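Local coordinates for YkuI protein (Bacillus subtilis, PDB 2BAS), which binds the second messenger cyclic di-GMP and probably cleaves it as a phosphodiesterase of the EAL family, at residues F299-H304 and T404-P408; I336-D340 and W368-F374; H295-Y300 and R385-F389. One frame throughout, in Å; residues are numbered along the deposited sequence.

Contact 1 (F299-H304 and T404-P408); sequences FYKRVH and TFSYP
The long helix 271-311 lies across the antiparallel sheet of the C-terminal domain, where Phe299, Tyr300, Val303 and His304 meet Phe405 and Tyr407. The local axes of helix and strand run 10.2 Å apart and cross at -55°. Phe299 sets CD2 over one face of the Phe405 ring, toward its rim, 3.7 Å from Phe405 CD1. The two ring planes are turned 53° apart. Phe405 CZ reaches on to the backbone of the helix, 3.7 Å from Tyr300 CA. Such a helix-on-sheet arrangement fits the PAS-like fold of this domain. Alternate strand residues face the helix, while Ser406 between them turns to Met381 of helix 374-384. Tyr407 extends toward the helix with CG opposite its own backbone N (chi1 180°). Val303 CG1 makes a CH-pi contact over one face of this ring, 4.2 Å from its centroid. The Tyr300 and Tyr407 rings meet rim to rim. Tyr407 OH is hydrogen-bonded to His304 ND1 at 2.7 Å, in the plane of the tyrosine ring. Replacing Phe405 with alanine is likely to open a gap beneath Phe299 and Tyr300 and leave the Phe299 ring freer to turn.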
loop_
_atom_site.group_PDB
_atom_site.type_symbol
_atom_site.label_atom_id
_atom_site.label_comp_id
_atom_site.label_asym_id
_atom_site.label_seq_id
_atom_site.Cartn_x
_atom_site.Cartn_y
_atom_site.Cartn_z
ATOM N N PHE A 299 19.339 14.619 -17.923
ATOM C CA PHE A 299 20.018 14.702 -16.634
ATOM C C PHE A 299 21.239 13.795 -16.650
ATOM O O PHE A 299 22.323 14.209 -16.237
ATOM C CB PHE A 299 19.085 14.313 -15.488
ATOM C CG PHE A 299 19.489 14.881 -14.161
ATOM C CD1 PHE A 299 19.044 16.134 -13.767
ATOM C CD2 PHE A 299 20.308 14.163 -13.301
ATOM C CE1 PHE A 299 19.409 16.663 -12.537
ATOM C CE2 PHE A 299 20.688 14.683 -12.071
ATOM C CZ PHE A 299 20.237 15.935 -11.686
ATOM N N TYR A 300 21.057 12.574 -17.153
ATOM C CA TYR A 300 22.137 11.604 -17.236
ATOM C C TYR A 300 23.336 12.159 -17.997
ATOM O O TYR A 300 24.481 11.916 -17.614
ATOM C CB TYR A 300 21.661 10.288 -17.883
ATOM C CG TYR A 300 22.784 9.319 -18.196
ATOM C CD1 TYR A 300 23.451 8.645 -17.174
ATOM C CD2 TYR A 300 23.187 9.080 -19.509
ATOM C CE1 TYR A 300 24.499 7.752 -17.453
ATOM C CE2 TYR A 300 24.224 8.192 -19.795
ATOM C CZ TYR A 300 24.878 7.539 -18.757
ATOM O OH TYR A 300 25.906 6.660 -19.013
ATOM N N LYS A 301 23.074 12.893 -19.074
ATOM C CA LYS A 301 24.154 13.443 -19.896
ATOM C C LYS A 301 24.951 14.481 -19.111
ATOM O O LYS A 301 26.187 14.489 -19.169
ATOM C CB LYS A 301 23.641 14.035 -21.214
ATOM C CG LYS A 301 22.800 13.081 -22.038
ATOM C CD LYS A 301 22.891 13.379 -23.539
ATOM C CE LYS A 301 21.607 12.980 -24.280
ATOM N NZ LYS A 301 21.018 11.684 -23.818
ATOM N N ARG A 302 24.239 15.329 -18.365
ATOM C CA ARG A 302 24.877 16.360 -17.552
ATOM C C ARG A 302 25.819 15.728 -16.523
ATOM O O ARG A 302 26.988 16.117 -16.417
ATOM C CB ARG A 302 23.836 17.268 -16.882
ATOM C CG ARG A 302 24.411 18.353 -15.993
ATOM C CD ARG A 302 24.861 19.548 -16.799
ATOM N NE ARG A 302 25.707 20.464 -16.030
ATOM C CZ ARG A 302 27.038 20.374 -15.946
ATOM N NH1 ARG A 302 27.696 19.395 -16.571
ATOM N NH2 ARG A 302 27.713 21.262 -15.227
ATOM N N VAL A 303 25.318 14.732 -15.802
ATOM C CA VAL A 303 26.101 14.039 -14.784
ATOM C C VAL A 303 27.283 13.259 -15.378
ATOM O O VAL A 303 28.375 13.277 -14.816
ATOM C CB VAL A 303 25.193 13.158 -13.895
ATOM C CG1 VAL A 303 26.004 12.214 -12.986
ATOM C CG2 VAL A 303 24.243 14.059 -13.065
ATOM N N HIS A 304 27.076 12.601 -16.516
ATOM C CA HIS A 304 28.143 11.863 -17.185
ATOM C C HIS A 304 29.317 12.796 -17.567
ATOM O O HIS A 304 30.488 12.445 -17.361
ATOM C CB HIS A 304 27.581 11.128 -18.408
ATOM C CG HIS A 304 28.544 10.182 -19.053
ATOM N ND1 HIS A 304 28.885 8.967 -18.492
ATOM C CD2 HIS A 304 29.234 10.266 -20.214
ATOM C CE1 HIS A 304 29.747 8.348 -19.280
ATOM N NE2 HIS A 304 29.972 9.112 -20.334
ATOM N N THR A 404 15.640 11.081 -6.313
ATOM C CA THR A 404 17.054 10.698 -6.235
ATOM C C THR A 404 17.462 10.218 -7.615
ATOM O O THR A 404 16.701 9.497 -8.262
ATOM C CB THR A 404 17.274 9.506 -5.264
ATOM O OG1 THR A 404 16.898 9.870 -3.931
ATOM C CG2 THR A 404 18.759 9.015 -5.267
ATOM N N PHE A 405 18.657 10.609 -8.058
ATOM C CA PHE A 405 19.221 10.131 -9.319
ATOM C C PHE A 405 20.405 9.182 -9.073
ATOM O O PHE A 405 21.366 9.574 -8.414
ATOM C CB PHE A 405 19.657 11.298 -10.198
ATOM C CG PHE A 405 20.172 10.871 -11.529
ATOM C CD1 PHE A 405 19.292 10.651 -12.590
ATOM C CD2 PHE A 405 21.533 10.643 -11.724
ATOM C CE1 PHE A 405 19.763 10.236 -13.826
ATOM C CE2 PHE A 405 22.011 10.223 -12.971
ATOM C CZ PHE A 405 21.127 10.016 -14.016
ATOM N N SER A 406 20.317 7.962 -9.616
ATOM C CA SER A 406 21.315 6.884 -9.443
ATOM C C SER A 406 22.197 6.720 -10.665
ATOM O O SER A 406 21.692 6.516 -11.761
ATOM C CB SER A 406 20.620 5.538 -9.260
ATOM O OG SER A 406 19.729 5.586 -8.185
ATOM N N TYR A 407 23.507 6.738 -10.458
ATOM C CA TYR A 407 24.461 6.687 -11.550
ATOM C C TYR A 407 25.517 5.606 -11.304
ATOM O O TYR A 407 26.096 5.558 -10.221
ATOM C CB TYR A 407 25.119 8.058 -11.700
ATOM C CG TYR A 407 26.141 8.134 -12.797
ATOM C CD1 TYR A 407 25.773 8.485 -14.090
ATOM C CD2 TYR A 407 27.485 7.865 -12.550
ATOM C CE1 TYR A 407 26.708 8.559 -15.107
ATOM C CE2 TYR A 407 28.443 7.947 -13.575
ATOM C CZ TYR A 407 28.042 8.288 -14.840
ATOM O OH TYR A 407 28.962 8.367 -15.861
ATOM N N PRO A 408 25.745 4.716 -12.293
ATOM C CA PRO A 408 26.806 3.716 -12.166
ATOM C C PRO A 408 28.177 4.249 -12.595
ATOM O O PRO A 408 28.318 4.805 -13.683
ATOM C CB PRO A 408 26.347 2.588 -13.108
ATOM C CG PRO A 408 25.486 3.245 -14.126
ATOM C CD PRO A 408 25.003 4.572 -13.561
#

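Contact 2 (I336-D340 and W368-F374); sequences IYMCD and WSWRPYF
The indole edge of Trp368 takes the sulfur of Cys339, with SG 3.9 Å from Trp368 CD1. The same sulfur lies at the edge of the Phe374 ring, 4.2 Å from Phe374 CZ. It also sits in the plane of the Tyr337 ring, at its edge. One face of Phe374 is covered by the backbone of its own segment, with Trp368 C above the ring toward the rim. Tyr337 meets Trp368 obliquely. Their planes are 55° apart, and Tyr337 CE1 comes within 4.2 Å of Trp368 CD1. The Tyr337 side chain starts out between its backbone N and carbonyl carbon (chi1 63°), which swings the ring across to the 368-374 segment. Beyond the ring, Tyr337 OH is 3.4 Å from Arg371 NH1, which arrives from the opposite direction on a chain bent at chi3. Arg371 NH2 is hydrogen-bonded to Tyr393 OH. Trp368 NE1 is likewise bonded to Gln345 OE1. Strand 335-340 is thus joined to the two successive beta turns that lead into helix 374-384. The second subunit also packs on these turns, with its Glu49 against Trp368 and its Trp245 against Ser369. Most of the contact is sulfur-aromatic and apolar. The indole N-H and NH2 of Arg371 find their partners outside the two segments, which probably helps to fix the rotation of both side chains.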
loop_
_atom_site.group_PDB
_atom_site.type_symbol
_atom_site.label_atom_id
_atom_site.label_comp_id
_atom_site.label_asym_id
_atom_site.label_seq_id
_atom_site.Cartn_x
_atom_site.Cartn_y
_atom_site.Cartn_z
ATOM N N ILE A 336 24.639 14.497 -1.954
ATOM C CA ILE A 336 25.396 13.565 -2.809
ATOM C C ILE A 336 26.252 12.621 -1.948
ATOM O O ILE A 336 26.876 13.069 -0.980
ATOM C CB ILE A 336 26.283 14.320 -3.835
ATOM C CG1 ILE A 336 25.435 15.322 -4.618
ATOM C CG2 ILE A 336 26.981 13.345 -4.809
ATOM C CD1 ILE A 336 26.197 16.138 -5.653
ATOM N N TYR A 337 26.268 11.330 -2.309
ATOM C CA TYR A 337 27.060 10.288 -1.635
ATOM C C TYR A 337 27.233 9.060 -2.548
ATOM O O TYR A 337 26.495 8.912 -3.530
ATOM C CB TYR A 337 26.407 9.873 -0.300
ATOM C CG TYR A 337 25.029 9.240 -0.430
ATOM C CD1 TYR A 337 24.854 7.856 -0.385
ATOM C CD2 TYR A 337 23.912 10.029 -0.613
ATOM C CE1 TYR A 337 23.572 7.288 -0.519
ATOM C CE2 TYR A 337 22.653 9.488 -0.751
ATOM C CZ TYR A 337 22.475 8.128 -0.701
ATOM O OH TYR A 337 21.187 7.650 -0.842
HETATM N N MSE A 338 28.185 8.180 -2.203
HETATM C CA MSE A 338 28.494 6.955 -2.961
HETATM C C MSE A 338 28.414 5.679 -2.122
HETATM O O MSE A 338 28.780 5.689 -0.945
HETATM C CB MSE A 338 29.907 7.033 -3.550
HETATM C CG MSE A 338 30.041 7.784 -4.858
HETATM SE SE MSE A 338 31.911 8.299 -5.242
HETATM C CE MSE A 338 32.859 6.509 -5.154
ATOM N N CYS A 339 27.990 4.576 -2.746
ATOM C CA CYS A 339 27.887 3.266 -2.084
ATOM C C CYS A 339 28.454 2.144 -2.957
ATOM O O CYS A 339 28.524 2.299 -4.180
ATOM C CB CYS A 339 26.417 2.922 -1.809
ATOM S SG CYS A 339 25.480 4.064 -0.778
ATOM N N ASP A 340 28.800 1.006 -2.338
ATOM C CA ASP A 340 29.293 -0.192 -3.061
ATOM C C ASP A 340 28.161 -1.192 -3.402
ATOM O O ASP A 340 27.002 -0.924 -3.085
ATOM C CB ASP A 340 30.477 -0.873 -2.331
ATOM C CG ASP A 340 30.066 -1.638 -1.058
ATOM O OD1 ASP A 340 28.854 -1.734 -0.742
ATOM O OD2 ASP A 340 30.980 -2.165 -0.367
ATOM N N TRP A 368 22.533 0.980 3.363
ATOM C CA TRP A 368 21.206 1.377 2.872
ATOM C C TRP A 368 20.395 0.277 2.214
ATOM O O TRP A 368 19.358 0.551 1.602
ATOM C CB TRP A 368 21.315 2.561 1.911
ATOM C CG TRP A 368 21.940 3.720 2.579
ATOM C CD1 TRP A 368 23.165 4.246 2.327
ATOM C CD2 TRP A 368 21.389 4.474 3.673
ATOM N NE1 TRP A 368 23.403 5.300 3.175
ATOM C CE2 TRP A 368 22.324 5.464 4.004
ATOM C CE3 TRP A 368 20.173 4.429 4.374
ATOM C CZ2 TRP A 368 22.095 6.399 5.024
ATOM C CZ3 TRP A 368 19.947 5.350 5.383
ATOM C CH2 TRP A 368 20.912 6.316 5.711
ATOM N N SER A 369 20.837 -0.958 2.369
ATOM C CA SER A 369 20.243 -2.046 1.617
ATOM C C SER A 369 18.807 -2.408 1.983
ATOM O O SER A 369 18.131 -3.099 1.213
ATOM C CB SER A 369 21.150 -3.272 1.649
ATOM O OG SER A 369 22.182 -3.062 0.712
ATOM N N TRP A 370 18.364 -1.924 3.147
ATOM C CA TRP A 370 17.023 -2.173 3.669
ATOM C C TRP A 370 15.987 -1.270 2.991
ATOM O O TRP A 370 14.797 -1.590 3.008
ATOM C CB TRP A 370 17.013 -1.982 5.183
ATOM C CG TRP A 370 17.644 -0.681 5.554
ATOM C CD1 TRP A 370 18.975 -0.442 5.738
ATOM C CD2 TRP A 370 16.977 0.579 5.720
ATOM N NE1 TRP A 370 19.176 0.885 6.016
ATOM C CE2 TRP A 370 17.970 1.534 6.020
ATOM C CE3 TRP A 370 15.637 0.991 5.652
ATOM C CZ2 TRP A 370 17.664 2.885 6.260
ATOM C CZ3 TRP A 370 15.332 2.337 5.874
ATOM C CH2 TRP A 370 16.341 3.264 6.179
ATOM N N ARG A 371 16.434 -0.163 2.395
ATOM C CA ARG A 371 15.541 0.752 1.663
ATOM C C ARG A 371 14.875 0.071 0.460
ATOM O O ARG A 371 15.532 -0.651 -0.300
ATOM C CB ARG A 371 16.296 1.993 1.169
ATOM C CG ARG A 371 16.539 3.072 2.223
ATOM C CD ARG A 371 17.364 4.235 1.704
ATOM N NE ARG A 371 16.572 5.099 0.824
ATOM C CZ ARG A 371 17.008 6.234 0.266
ATOM N NH1 ARG A 371 18.250 6.671 0.490
ATOM N NH2 ARG A 371 16.203 6.937 -0.522
ATOM N N PRO A 372 13.569 0.291 0.278
ATOM C CA PRO A 372 12.888 -0.320 -0.865
ATOM C C PRO A 372 13.552 0.074 -2.172
ATOM O O PRO A 372 13.891 1.260 -2.355
ATOM C CB PRO A 372 11.486 0.301 -0.807
ATOM C CG PRO A 372 11.306 0.707 0.622
ATOM C CD PRO A 372 12.653 1.099 1.110
ATOM N N TYR A 373 13.730 -0.905 -3.063
ATOM C CA TYR A 373 14.271 -0.686 -4.394
ATOM C C TYR A 373 15.804 -0.591 -4.466
ATOM O O TYR A 373 16.373 -0.503 -5.566
ATOM C CB TYR A 373 13.723 0.621 -4.985
ATOM C CG TYR A 373 12.225 0.728 -5.131
ATOM C CD1 TYR A 373 11.473 -0.323 -5.653
ATOM C CD2 TYR A 373 11.562 1.911 -4.784
ATOM C CE1 TYR A 373 10.097 -0.222 -5.793
ATOM C CE2 TYR A 373 10.186 2.026 -4.924
ATOM C CZ TYR A 373 9.462 0.957 -5.436
ATOM O OH TYR A 373 8.094 1.065 -5.591
ATOM N N PHE A 374 16.481 -0.570 -3.322
ATOM C CA PHE A 374 17.907 -0.287 -3.342
ATOM C C PHE A 374 18.757 -1.343 -4.090
ATOM O O PHE A 374 19.562 -0.992 -4.956
ATOM C CB PHE A 374 18.447 -0.013 -1.930
ATOM C CG PHE A 374 19.877 0.447 -1.919
ATOM C CD1 PHE A 374 20.186 1.794 -1.872
ATOM C CD2 PHE A 374 20.918 -0.477 -1.974
ATOM C CE1 PHE A 374 21.509 2.228 -1.878
ATOM C CE2 PHE A 374 22.245 -0.055 -1.978
ATOM C CZ PHE A 374 22.534 1.304 -1.933
#

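Contact 3 (H295-Y300 and R385-F389); sequences HSEQFY and RKGFF
Phe389 turns its ring toward the helix by placing CG beside its backbone N (chi1 -79°), while His295 sends its imidazole to the same spot from an extended first torsion (chi1 -165°). The two rings meet rim to rim. His295 CD2 lies in the plane of the Phe389 ring at its edge, 3.5 Å from both Phe389 CE2 and Phe389 CZ. Phe299 joins them to make an aromatic cluster. Phe389 CE1 sits over one face of the Phe299 ring, toward the rim, and the two planes are 57° apart. Ser296 lies over one face of Phe389: its CA makes a CH-pi contact 4.2 Å from the ring centroid. Ser296 OG reaches the strand backbone, 3.8 Å from Phe388 CA. One turn further on, Tyr300 lies against the loop that leads into the strand. Its CE1 is 3.7 Å from Gly387 N, so the ring touches backbone there. Lys386 crosses the phenol at about a right angle on a chain bent at chi2, chi3 and chi4. This brings its CE to 3.6 Å from Tyr300 OH. The polar end of His295 is held from outside, by a hydrogen bond between NE2 and Tyr423 OH. Leu419 of strand 413-419 packs against both Phe299 and Phe389. Phe388 points away from the helix, makes a cation-pi contact with Arg380 and touches Met381. The start of strand 388-394, an edge strand of the sheet within this chain, thus lies between helix 271-311 and helix 374-384.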
loop_
_atom_site.group_PDB
_atom_site.type_symbol
_atom_site.label_atom_id
_atom_site.label_comp_id
_atom_site.label_asym_id
_atom_site.label_seq_id
_atom_site.Cartn_x
_atom_site.Cartn_y
_atom_site.Cartn_z
ATOM N N HIS A 295 13.588 14.061 -19.447
ATOM C CA HIS A 295 14.347 14.797 -18.458
ATOM C C HIS A 295 15.436 13.941 -17.801
ATOM O O HIS A 295 16.548 14.412 -17.552
ATOM C CB HIS A 295 13.437 15.415 -17.398
ATOM C CG HIS A 295 14.120 16.463 -16.578
ATOM N ND1 HIS A 295 13.840 17.805 -16.707
ATOM C CD2 HIS A 295 15.119 16.371 -15.667
ATOM C CE1 HIS A 295 14.612 18.494 -15.885
ATOM N NE2 HIS A 295 15.402 17.648 -15.247
ATOM N N SER A 296 15.104 12.692 -17.512
ATOM C CA SER A 296 16.054 11.739 -16.998
ATOM C C SER A 296 17.224 11.574 -17.977
ATOM O O SER A 296 18.374 11.538 -17.554
ATOM C CB SER A 296 15.357 10.398 -16.770
ATOM O OG SER A 296 16.270 9.421 -16.299
ATOM N N GLU A 297 16.931 11.477 -19.279
ATOM C CA GLU A 297 17.976 11.359 -20.304
ATOM C C GLU A 297 18.884 12.572 -20.270
ATOM O O GLU A 297 20.085 12.431 -20.107
ATOM C CB GLU A 297 17.396 11.177 -21.711
ATOM C CG GLU A 297 16.793 9.794 -22.025
ATOM C CD GLU A 297 17.831 8.698 -22.216
ATOM O OE1 GLU A 297 17.818 8.039 -23.283
ATOM O OE2 GLU A 297 18.659 8.488 -21.304
ATOM N N GLN A 298 18.316 13.768 -20.388
ATOM C CA GLN A 298 19.144 14.966 -20.340
ATOM C C GLN A 298 19.911 15.099 -19.024
ATOM O O GLN A 298 21.022 15.601 -19.009
ATOM C CB GLN A 298 18.372 16.244 -20.733
ATOM C CG GLN A 298 18.127 16.341 -22.255
ATOM C CD GLN A 298 18.069 17.776 -22.792
ATOM O OE1 GLN A 298 17.135 18.525 -22.509
ATOM N NE2 GLN A 298 19.063 18.149 -23.598
ATOM N N PHE A 299 19.339 14.619 -17.923
ATOM C CA PHE A 299 20.018 14.702 -16.634
ATOM C C PHE A 299 21.239 13.795 -16.650
ATOM O O PHE A 299 22.323 14.209 -16.237
ATOM C CB PHE A 299 19.085 14.313 -15.488
ATOM C CG PHE A 299 19.489 14.881 -14.161
ATOM C CD1 PHE A 299 19.044 16.134 -13.767
ATOM C CD2 PHE A 299 20.308 14.163 -13.301
ATOM C CE1 PHE A 299 19.409 16.663 -12.537
ATOM C CE2 PHE A 299 20.688 14.683 -12.071
ATOM C CZ PHE A 299 20.237 15.935 -11.686
ATOM N N TYR A 300 21.057 12.574 -17.153
ATOM C CA TYR A 300 22.137 11.604 -17.236
ATOM C C TYR A 300 23.336 12.159 -17.997
ATOM O O TYR A 300 24.481 11.916 -17.614
ATOM C CB TYR A 300 21.661 10.288 -17.883
ATOM C CG TYR A 300 22.784 9.319 -18.196
ATOM C CD1 TYR A 300 23.451 8.645 -17.174
ATOM C CD2 TYR A 300 23.187 9.080 -19.509
ATOM C CE1 TYR A 300 24.499 7.752 -17.453
ATOM C CE2 TYR A 300 24.224 8.192 -19.795
ATOM C CZ TYR A 300 24.878 7.539 -18.757
ATOM O OH TYR A 300 25.906 6.660 -19.013
ATOM N N ARG A 385 23.523 -0.316 -17.491
ATOM C CA ARG A 385 24.713 0.545 -17.598
ATOM C C ARG A 385 24.388 2.024 -17.805
ATOM O O ARG A 385 25.185 2.763 -18.393
ATOM C CB ARG A 385 25.713 0.010 -18.638
ATOM C CG ARG A 385 26.538 -1.162 -18.112
ATOM C CD ARG A 385 27.689 -1.557 -19.024
ATOM N NE ARG A 385 27.297 -2.490 -20.081
ATOM C CZ ARG A 385 28.130 -2.960 -21.008
ATOM N NH1 ARG A 385 29.404 -2.583 -21.019
ATOM N NH2 ARG A 385 27.694 -3.809 -21.931
ATOM N N LYS A 386 23.211 2.434 -17.326
ATOM C CA LYS A 386 22.758 3.824 -17.367
ATOM C C LYS A 386 22.275 4.212 -15.979
ATOM O O LYS A 386 22.022 3.340 -15.134
ATOM C CB LYS A 386 21.580 4.001 -18.332
ATOM C CG LYS A 386 21.762 3.487 -19.759
ATOM C CD LYS A 386 22.331 4.544 -20.722
ATOM C CE LYS A 386 23.835 4.393 -20.938
ATOM N NZ LYS A 386 24.195 3.126 -21.654
ATOM N N GLY A 387 22.134 5.520 -15.754
ATOM C CA GLY A 387 21.565 6.050 -14.518
ATOM C C GLY A 387 20.077 6.289 -14.707
ATOM O O GLY A 387 19.555 5.994 -15.789
ATOM N N PHE A 388 19.394 6.815 -13.674
ATOM C CA PHE A 388 17.933 7.091 -13.736
ATOM C C PHE A 388 17.311 7.690 -12.471
ATOM O O PHE A 388 17.833 7.523 -11.365
ATOM C CB PHE A 388 17.153 5.836 -14.108
ATOM C CG PHE A 388 17.443 4.664 -13.221
ATOM C CD1 PHE A 388 16.897 4.589 -11.946
ATOM C CD2 PHE A 388 18.266 3.631 -13.666
ATOM C CE1 PHE A 388 17.171 3.509 -11.124
ATOM C CE2 PHE A 388 18.541 2.546 -12.859
ATOM C CZ PHE A 388 18.000 2.477 -11.587
ATOM N N PHE A 389 16.174 8.369 -12.662
ATOM C CA PHE A 389 15.434 9.017 -11.593
ATOM C C PHE A 389 14.599 8.030 -10.814
ATOM O O PHE A 389 13.928 7.173 -11.392
ATOM C CB PHE A 389 14.419 10.028 -12.163
ATOM C CG PHE A 389 14.999 11.344 -12.588
ATOM C CD1 PHE A 389 16.170 11.831 -12.039
ATOM C CD2 PHE A 389 14.309 12.139 -13.489
ATOM C CE1 PHE A 389 16.687 13.063 -12.432
ATOM C CE2 PHE A 389 14.815 13.385 -13.882
ATOM C CZ PHE A 389 16.011 13.843 -13.354
#

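Contacts 1 and 3 are neighbours on helix 271-311, with centres about 5 Å apart and Phe299 and Tyr300 in common. Their strands lie side by side in the sheet: Ser406 O and Phe388 N, 3.0 Å apart, probably form a hydrogen bond, and the Phe405 and Phe389 rings pack together. Contact 2 reaches the same sheet through strand 335-340. Its centre is about 15 Å from that of contact 1 and 17 Å from that of contact 3, and it touches neither. Along the chain it is nested within the loops that both close. A beta-mercaptoethanol, probably from crystallisation, lies about 4 Å from the Phe299 side chain.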